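PDB 6OTV: putative isomerase YbhH from Escherichia coli, which is probably an isomerase of the PrpF family, though its substrate and the reaction it carries out are not established. Local coordinates for residues 172-177 against 190-195; 185-190 against 199-204. All coordinates share one frame; numbering follows the deposited sequence.

Contact 1 (172-177 against 190-195). With EDO (1,2-ethanediol), chain M.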
loop_
_atom_site.group_PDB
_atom_site.type_symbol
_atom_site.label_atom_id
_atom_site.label_comp_id
_atom_site.label_asym_id
_atom_site.label_seq_id
_atom_site.Cartn_x
_atom_site.Cartn_y
_atom_site.Cartn_z
ATOM N N GLY A 172 8.148 9.590 -11.426
ATOM C CA GLY A 172 8.125 10.047 -10.055
ATOM C C GLY A 172 7.442 11.383 -9.865
ATOM O O GLY A 172 7.285 11.825 -8.720
ATOM N N LYS A 173 7.043 12.039 -10.952
ATOM C CA LYS A 173 6.278 13.274 -10.901
ATOM C C LYS A 173 5.060 13.144 -11.803
ATOM O O LYS A 173 5.099 12.458 -12.828
ATOM C CB LYS A 173 7.118 14.485 -11.334
ATOM C CG LYS A 173 8.280 14.815 -10.408
ATOM C CD LYS A 173 8.961 16.113 -10.824
ATOM C CE LYS A 173 10.093 16.481 -9.876
ATOM N NZ LYS A 173 10.705 17.798 -10.220
ATOM N N VAL A 174 3.971 13.803 -11.404
ATOM C CA VAL A 174 2.781 13.832 -12.248
ATOM C C VAL A 174 3.067 14.593 -13.535
ATOM O O VAL A 174 2.692 14.156 -14.629
ATOM C CB VAL A 174 1.591 14.438 -11.482
ATOM C CG1 VAL A 174 0.413 14.656 -12.417
ATOM C CG2 VAL A 174 1.198 13.539 -10.318
ATOM N N PHE A 175 3.745 15.736 -13.428
ATOM C CA PHE A 175 4.178 16.520 -14.580
ATOM C C PHE A 175 5.700 16.512 -14.615
ATOM O O PHE A 175 6.346 17.357 -13.977
ATOM C CB PHE A 175 3.634 17.949 -14.505
ATOM C CG PHE A 175 2.135 18.013 -14.443
ATOM C CD1 PHE A 175 1.374 17.906 -15.598
ATOM C CD2 PHE A 175 1.484 18.165 -13.229
ATOM C CE1 PHE A 175 -0.007 17.952 -15.543
ATOM C CE2 PHE A 175 0.100 18.215 -13.167
ATOM C CZ PHE A 175 -0.647 18.108 -14.328
ATOM N N PRO A 176 6.320 15.573 -15.336
ATOM C CA PRO A 176 7.790 15.484 -15.320
ATOM C C PRO A 176 8.488 16.730 -15.832
ATOM O O PRO A 176 9.600 17.032 -15.384
ATOM C CB PRO A 176 8.073 14.274 -16.221
ATOM C CG PRO A 176 6.807 13.482 -16.214
ATOM C CD PRO A 176 5.704 14.487 -16.116
ATOM N N THR A 177 7.875 17.462 -16.762
ATOM C CA THR A 177 8.457 18.698 -17.267
ATOM C C THR A 177 8.246 19.879 -16.329
ATOM O O THR A 177 8.666 20.992 -16.662
ATOM C CB THR A 177 7.871 19.040 -18.640
ATOM O OG1 THR A 177 6.499 19.427 -18.492
ATOM C CG2 THR A 177 7.955 17.842 -19.572
ATOM N N THR A 190 0.301 18.511 -23.236
ATOM C CA THR A 190 0.434 18.276 -21.804
ATOM C C THR A 190 1.170 16.965 -21.574
ATOM O O THR A 190 0.772 15.922 -22.104
ATOM C CB THR A 190 -0.931 18.243 -21.106
ATOM O OG1 THR A 190 -1.432 19.579 -20.970
ATOM C CG2 THR A 190 -0.812 17.609 -19.726
ATOM N N CYS A 191 2.243 17.025 -20.793
ATOM C CA CYS A 191 3.013 15.848 -20.418
ATOM C C CYS A 191 2.632 15.452 -18.999
ATOM O O CYS A 191 2.852 16.220 -18.056
ATOM C CB CYS A 191 4.511 16.121 -20.526
ATOM S SG CYS A 191 5.050 16.563 -22.194
ATOM N N ILE A 192 2.052 14.263 -18.850
ATOM C CA ILE A 192 1.572 13.793 -17.560
ATOM C C ILE A 192 1.927 12.319 -17.408
ATOM O O ILE A 192 1.936 11.556 -18.381
ATOM C CB ILE A 192 0.052 14.035 -17.397
ATOM C CG1 ILE A 192 -0.406 13.717 -15.973
ATOM C CG2 ILE A 192 -0.734 13.221 -18.409
ATOM C CD1 ILE A 192 -1.855 14.072 -15.711
ATOM N N ASP A 193 2.246 11.929 -16.177
ATOM C CA ASP A 193 2.632 10.565 -15.826
ATOM C C ASP A 193 1.648 10.073 -14.767
ATOM O O ASP A 193 1.888 10.223 -13.566
ATOM C CB ASP A 193 4.080 10.524 -15.328
ATOM C CG ASP A 193 4.607 9.110 -15.154
ATOM O OD1 ASP A 193 3.905 8.147 -15.528
ATOM O OD2 ASP A 193 5.735 8.964 -14.642
ATOM N N MET A 194 0.530 9.504 -15.220
ATOM C CA MET A 194 -0.498 8.935 -14.346
ATOM C C MET A 194 -0.829 7.545 -14.877
ATOM O O MET A 194 -1.509 7.417 -15.901
ATOM C CB MET A 194 -1.742 9.818 -14.293
ATOM C CG MET A 194 -1.736 10.847 -13.172
ATOM S SD MET A 194 -1.867 10.107 -11.529
ATOM C CE MET A 194 -3.488 9.355 -11.614
ATOM N N ALA A 195 -0.327 6.513 -14.189
ATOM C CA ALA A 195 -0.459 5.112 -14.588
ATOM C C ALA A 195 0.277 4.819 -15.893
ATOM O O ALA A 195 0.616 3.665 -16.175
ATOM C CB ALA A 195 -1.933 4.709 -14.705
HETATM C C1 EDO M . 4.139 17.493 -9.581
HETATM O O1 EDO M . 4.408 17.088 -10.930
HETATM C C2 EDO M . 3.421 16.374 -8.836
HETATM O O2 EDO M . 4.220 15.184 -8.863
#

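Contact 2 (185-190 against 199-204)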
loop_
_atom_site.group_PDB
_atom_site.type_symbol
_atom_site.label_atom_id
_atom_site.label_comp_id
_atom_site.label_asym_id
_atom_site.label_seq_id
_atom_site.Cartn_x
_atom_site.Cartn_y
_atom_site.Cartn_z
ATOM N N ASP A 185 6.863 22.155 -31.483
ATOM C CA ASP A 185 6.453 22.429 -32.861
ATOM C C ASP A 185 5.215 23.322 -32.896
ATOM O O ASP A 185 4.308 23.125 -33.707
ATOM C CB ASP A 185 6.215 21.131 -33.636
ATOM C CG ASP A 185 7.374 20.160 -33.517
ATOM O OD1 ASP A 185 8.390 20.519 -32.885
ATOM O OD2 ASP A 185 7.268 19.036 -34.052
ATOM N N ASP A 186 5.173 24.301 -31.988
ATOM C CA ASP A 186 4.083 25.275 -31.896
ATOM C C ASP A 186 2.733 24.609 -31.641
ATOM O O ASP A 186 1.688 25.122 -32.047
ATOM C CB ASP A 186 4.020 26.155 -33.150
ATOM C CG ASP A 186 5.329 26.868 -33.420
ATOM O OD1 ASP A 186 5.974 27.314 -32.448
ATOM O OD2 ASP A 186 5.720 26.975 -34.603
ATOM N N VAL A 187 2.741 23.468 -30.959
ATOM C CA VAL A 187 1.532 22.735 -30.612
ATOM C C VAL A 187 1.444 22.665 -29.092
ATOM O O VAL A 187 2.336 22.105 -28.449
ATOM C CB VAL A 187 1.513 21.321 -31.218
ATOM C CG1 VAL A 187 0.245 20.584 -30.808
ATOM C CG2 VAL A 187 1.639 21.385 -32.732
ATOM N N PRO A 188 0.401 23.216 -28.470
ATOM C CA PRO A 188 0.263 23.110 -27.008
ATOM C C PRO A 188 -0.108 21.689 -26.612
ATOM O O PRO A 188 -1.133 21.161 -27.047
ATOM C CB PRO A 188 -0.859 24.102 -26.685
ATOM C CG PRO A 188 -1.674 24.158 -27.938
ATOM C CD PRO A 188 -0.702 23.981 -29.078
ATOM N N VAL A 189 0.734 21.064 -25.788
ATOM C CA VAL A 189 0.516 19.701 -25.327
ATOM C C VAL A 189 0.628 19.669 -23.807
ATOM O O VAL A 189 0.995 20.653 -23.164
ATOM C CB VAL A 189 1.504 18.696 -25.959
ATOM C CG1 VAL A 189 1.460 18.779 -27.481
ATOM C CG2 VAL A 189 2.914 18.930 -25.432
ATOM N N THR A 190 0.301 18.511 -23.236
ATOM C CA THR A 190 0.434 18.276 -21.804
ATOM C C THR A 190 1.170 16.965 -21.574
ATOM O O THR A 190 0.772 15.922 -22.104
ATOM C CB THR A 190 -0.931 18.243 -21.106
ATOM O OG1 THR A 190 -1.432 19.579 -20.970
ATOM C CG2 THR A 190 -0.812 17.609 -19.726
ATOM N N VAL A 199 1.707 11.961 -23.669
ATOM C CA VAL A 199 1.732 13.342 -24.131
ATOM C C VAL A 199 0.399 13.609 -24.818
ATOM O O VAL A 199 0.058 12.955 -25.812
ATOM C CB VAL A 199 2.926 13.621 -25.062
ATOM C CG1 VAL A 199 3.124 12.483 -26.054
ATOM C CG2 VAL A 199 2.743 14.946 -25.783
ATOM N N ILE A 200 -0.361 14.548 -24.270
ATOM C CA ILE A 200 -1.722 14.812 -24.716
ATOM C C ILE A 200 -1.683 15.924 -25.754
ATOM O O ILE A 200 -1.243 17.041 -25.463
ATOM C CB ILE A 200 -2.621 15.180 -23.528
ATOM C CG1 ILE A 200 -2.706 13.992 -22.569
ATOM C CG2 ILE A 200 -3.999 15.609 -24.004
ATOM C CD1 ILE A 200 -3.326 14.318 -21.247
ATOM N N ILE A 201 -2.134 15.616 -26.966
ATOM C CA ILE A 201 -2.038 16.514 -28.111
ATOM C C ILE A 201 -3.442 16.744 -28.651
ATOM O O ILE A 201 -4.145 15.775 -28.945
ATOM C CB ILE A 201 -1.132 15.949 -29.220
ATOM C CG1 ILE A 201 0.204 15.487 -28.637
ATOM C CG2 ILE A 201 -0.932 16.985 -30.323
ATOM C CD1 ILE A 201 1.024 14.645 -29.587
ATOM N N PRO A 202 -3.890 17.991 -28.800
ATOM C CA PRO A 202 -5.176 18.240 -29.468
ATOM C C PRO A 202 -5.120 17.825 -30.931
ATOM O O PRO A 202 -4.214 18.216 -31.671
ATOM C CB PRO A 202 -5.371 19.753 -29.315
ATOM C CG PRO A 202 -4.485 20.146 -28.174
ATOM C CD PRO A 202 -3.309 19.222 -28.242
ATOM N N ALA A 203 -6.108 17.028 -31.347
ATOM C CA ALA A 203 -6.123 16.510 -32.711
ATOM C C ALA A 203 -6.193 17.635 -33.737
ATOM O O ALA A 203 -5.565 17.555 -34.802
ATOM C CB ALA A 203 -7.294 15.545 -32.891
ATOM N N GLU A 204 -6.946 18.697 -33.435
ATOM C CA GLU A 204 -7.137 19.771 -34.404
ATOM C C GLU A 204 -5.839 20.512 -34.703
ATOM O O GLU A 204 -5.674 21.042 -35.806
ATOM C CB GLU A 204 -8.206 20.746 -33.908
ATOM C CG GLU A 204 -9.608 20.161 -33.900
ATOM C CD GLU A 204 -10.653 21.150 -33.419
ATOM O OE1 GLU A 204 -10.336 22.353 -33.315
ATOM O OE2 GLU A 204 -11.792 20.723 -33.140
#

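Contact 1 (172-177 against 190-195)
V174 and I192 join the loop 172-177 to strand 187-193 through one backbone hydrogen bond and the apolar side chains beside it. D193 N donates to V174 O at 2.7 Å with an angle of 155° at the hydrogen, the donor tilted 18° from the carbonyl plane. The same oxygen takes a CA-H...O contact from I192 CA at 3.2 Å. Followed outward, V174 turns two sides to different partners. Its CB lies near C2 and O2 of a bound 1,2-ethanediol. CG1, anti to the backbone N (chi1 172°), reaches I192 CG1 at 3.8 Å and then I192 CD1, the two side chains lying side by side and pointing the same way; it also sits 3.6 Å above one face of the F175 ring, offset toward the rim. CG2 goes back to the diol, probably from the crystallisation liquor. Two successive amides of the loop donate to it: V174 N to O2 and, at the same length of 2.9 Å, F175 N to O1. At the edge of the F175 ring, CD1 approaches C191 O at 3.3 Å, near the ring plane. D193 CB packs against K173 O, while its carboxylate ties down the chain just before the loop, at T169 OG1 and the backbone N of K170 and T171. An irregular loop thus docks near the end of a strand by one isolated backbone bond. Around this joint, I192 leans on V198 and I200 of strand 197-202, M194 meets helix 279-290, and T177 and C191 rest against helix 221-237.

Contact 2 (185-190 against 199-204)
V189 CG1 stands anti to its own carbonyl carbon (chi1 -55°), and I201 CG1 does the same (chi1 -50°); the two meet at 3.7 Å, their side chains lying side by side and pointing the same way. V187 crosses I201 at about a right angle, with CG1 against I201 CG2 at 3.8 Å. Beside the T190-I200 pair, V199 CG2 touches both CB and CG2 of V189. That pair is antiparallel and hydrogen-bonded: I200 N donates to T190 O at 2.8 Å, nearly straight at 174°, and T190 N returns to I200 O at 3.1 Å, in the carbonyl plane and on a lone pair. V189 CA adds a CA-H...O contact to I200 O. Beyond it the strands diverge, P188 CA and P202 CA standing 7.7 Å apart, and P188 O faces P202 CD at 3.2 Å, where a proline offers no N-H to continue the ladder. V189 and V199 pack on helix 221-237, and strand 197-202 pairs onward with strand 250-255. The hairpin interface is therefore buried and almost wholly apolar: two backbone hydrogen bonds satisfy the facing polar atoms of T190 and I200, the T190 hydroxyl is hydrogen-bonded to V295 N and Q180 O, and V187, V189 and I201 hold the proline end by aliphatic contact alone.

Both contacts use strand 187-193 and share T190, but they engage it differently. Contact 2 is antiparallel hairpin pairing with strand 197-202 that gives out at the prolines, and all its touching residues are buried; contact 1 sets an irregular loop beside the later part of the same strand, also mainly buried but with exposed residues at its G172-K173 end. Reciprocal backbone bonds and aliphatic groups make up contact 2, whereas contact 1 has a single backbone bond and an aromatic edge, while the D193 carboxylate bonds to residues just before the loop. The two contacts touch where I192 CG2 of contact 1 packs on I200 CD1 of contact 2 at 4.0 Å.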